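Side-chain contact in O-methyltransferase family 3 (Niastella koreensis, PDB 7CVW), which methylates one hydroxyl of catechol-like compounds, using S-adenosyl-L-methionine as methyl donor and magnesium as the preferred metal cofactor: residues P143-Y148 with D165-D170. Residues are numbered along the deposited sequence; the frame is centred on the assembly and turned at random.
With MG (magnesium ion), chain C.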
# COMPACT_ATOMS: atom_id res chain seq x y z
N PRO A 143 14.84 14.03 -11.31
CA PRO A 143 15.33 13.62 -12.63
C PRO A 143 16.03 12.27 -12.69
O PRO A 143 15.81 11.53 -13.66
CB PRO A 143 16.23 14.80 -13.03
CG PRO A 143 15.55 15.94 -12.38
CD PRO A 143 15.17 15.43 -11.01
N PRO A 144 16.92 11.91 -11.74
CA PRO A 144 17.65 10.63 -11.79
C PRO A 144 16.96 9.42 -11.14
O PRO A 144 17.59 8.40 -10.94
CB PRO A 144 18.96 10.91 -11.06
CG PRO A 144 18.69 12.07 -10.17
CD PRO A 144 17.41 12.73 -10.63
N TYR A 145 15.68 9.52 -10.82
CA TYR A 145 14.96 8.37 -10.22
C TYR A 145 15.23 7.11 -11.04
O TYR A 145 15.44 6.04 -10.47
CB TYR A 145 13.46 8.59 -10.20
CG TYR A 145 12.87 9.09 -8.91
CD1 TYR A 145 13.55 9.98 -8.10
CD2 TYR A 145 11.56 8.77 -8.58
CE1 TYR A 145 12.99 10.46 -6.93
CE2 TYR A 145 10.98 9.25 -7.43
CZ TYR A 145 11.68 10.12 -6.60
OH TYR A 145 11.11 10.63 -5.47
N THR A 146 15.21 7.20 -12.36
CA THR A 146 15.44 6.03 -13.25
C THR A 146 16.76 5.36 -12.89
O THR A 146 16.77 4.15 -12.74
CB THR A 146 15.36 6.46 -14.72
OG1 THR A 146 14.04 6.97 -14.99
CG2 THR A 146 15.66 5.32 -15.66
N GLU A 147 17.83 6.13 -12.75
CA GLU A 147 19.16 5.57 -12.44
C GLU A 147 19.22 5.10 -10.98
O GLU A 147 19.84 4.08 -10.71
CB GLU A 147 20.23 6.60 -12.75
CG GLU A 147 20.39 6.79 -14.24
CD GLU A 147 19.20 7.40 -14.95
OE1 GLU A 147 18.75 8.50 -14.54
OE2 GLU A 147 18.70 6.75 -15.94
N TYR A 148 18.58 5.81 -10.07
CA TYR A 148 18.52 5.37 -8.65
C TYR A 148 17.91 3.96 -8.57
O TYR A 148 18.37 3.12 -7.77
CB TYR A 148 17.76 6.39 -7.82
CG TYR A 148 18.39 7.74 -7.65
CD1 TYR A 148 19.76 7.91 -7.78
CD2 TYR A 148 17.62 8.83 -7.28
CE1 TYR A 148 20.35 9.14 -7.55
CE2 TYR A 148 18.19 10.07 -7.06
CZ TYR A 148 19.56 10.22 -7.20
OH TYR A 148 20.15 11.42 -7.00
N ASP A 165 8.66 7.88 -4.21
CA ASP A 165 7.62 8.90 -3.95
C ASP A 165 7.54 9.90 -5.11
O ASP A 165 8.53 10.10 -5.83
CB ASP A 165 7.90 9.63 -2.63
CG ASP A 165 6.75 10.43 -2.07
OD1 ASP A 165 5.60 10.07 -2.38
OD2 ASP A 165 7.01 11.40 -1.30
N ASN A 166 6.37 10.54 -5.25
CA ASN A 166 6.21 11.74 -6.13
C ASN A 166 6.30 11.36 -7.61
O ASN A 166 6.99 12.04 -8.39
CB ASN A 166 7.23 12.84 -5.80
CG ASN A 166 7.28 13.18 -4.32
OD1 ASN A 166 8.32 12.99 -3.69
ND2 ASN A 166 6.17 13.64 -3.76
N VAL A 167 5.57 10.33 -8.03
CA VAL A 167 5.63 9.84 -9.43
C VAL A 167 4.37 10.21 -10.23
O VAL A 167 4.34 9.80 -11.39
CB VAL A 167 5.92 8.33 -9.49
CG1 VAL A 167 7.28 8.00 -8.87
CG2 VAL A 167 4.80 7.51 -8.88
N ILE A 168 3.45 11.02 -9.70
CA ILE A 168 2.19 11.44 -10.41
C ILE A 168 2.11 12.96 -10.56
O ILE A 168 1.64 13.42 -11.61
CB ILE A 168 0.95 10.84 -9.71
CG1 ILE A 168 0.91 9.32 -9.87
CG2 ILE A 168 -0.33 11.47 -10.22
CD1 ILE A 168 0.96 8.81 -11.30
N ARG A 169 2.55 13.74 -9.57
CA ARG A 169 2.72 15.22 -9.67
C ARG A 169 1.44 15.88 -10.19
O ARG A 169 1.48 16.58 -11.21
CB ARG A 169 3.90 15.59 -10.58
CG ARG A 169 5.20 14.84 -10.33
CD ARG A 169 5.65 14.79 -8.90
NE ARG A 169 5.72 16.06 -8.20
CZ ARG A 169 6.81 16.57 -7.62
NH1 ARG A 169 6.70 17.72 -6.98
NH2 ARG A 169 7.96 15.93 -7.64
N ASP A 170 0.32 15.66 -9.50
CA ASP A 170 -0.96 16.36 -9.74
C ASP A 170 -1.48 15.96 -11.13
O ASP A 170 -2.28 16.70 -11.67
CB ASP A 170 -0.79 17.88 -9.62
CG ASP A 170 -2.06 18.64 -9.27
OD1 ASP A 170 -2.95 18.04 -8.67
OD2 ASP A 170 -2.15 19.85 -9.62
MG MG C . 8.74 13.03 -1.31
O HOH W 1 8.36 13.52 1.00
O HOH W 2 10.50 14.71 -1.88
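Tyr145 reaches from the first turn of helix 145-154 to Asp165 of the metal-binding segment 165-170, in the Rossmann-like methyltransferase fold, and illustrates how a second-shell side chain can brace a metal site through the backbone. Its CB points toward segment 165-170; the ring, with chi1 displaced from the usual staggered value, then swings off that direction to bring its CE2 edge and OH to Asp165 O. CE2, CZ and OH all border this carbonyl oxygen, which sits at the ring edge in its plane. CE2 lies 3.0 Å from Asp165 O and also meets CG1 of Val167 at 4.2 Å, the two side chains crossing at about a right angle. CZ follows at 3.2 Å from Asp165 O, and the hydroxyl OH donates a 2.7 Å hydrogen bond to that same Asp165 O; the angle at the carbonyl oxygen is 137°, with the donor tilted 31° out of the carbonyl plane. Lys142 NZ is a second hydrogen-bonding partner of this OH and also bonds Asn166 OD1, linking the tyrosine tip to the metal ligands.

The peptide so gripped joins two of those ligands. Asp165 turns its carboxylate away from the tyrosine, with CG anti to the backbone N (chi1 -165°), and binds magnesium through OD2 at 2.4 Å. Asn166 adds its amide oxygen, OD1, while ND2 is held by Asp213, which probably fixes which end of the amide faces the metal. Asp139 supplies the third protein ligand, and two waters also bind. Sharing the cation brings Asp165 OD2 and Asn166 OD1 to 3.2 Å from each other, an approach of two oxygens that the magnesium charge presumably pays for.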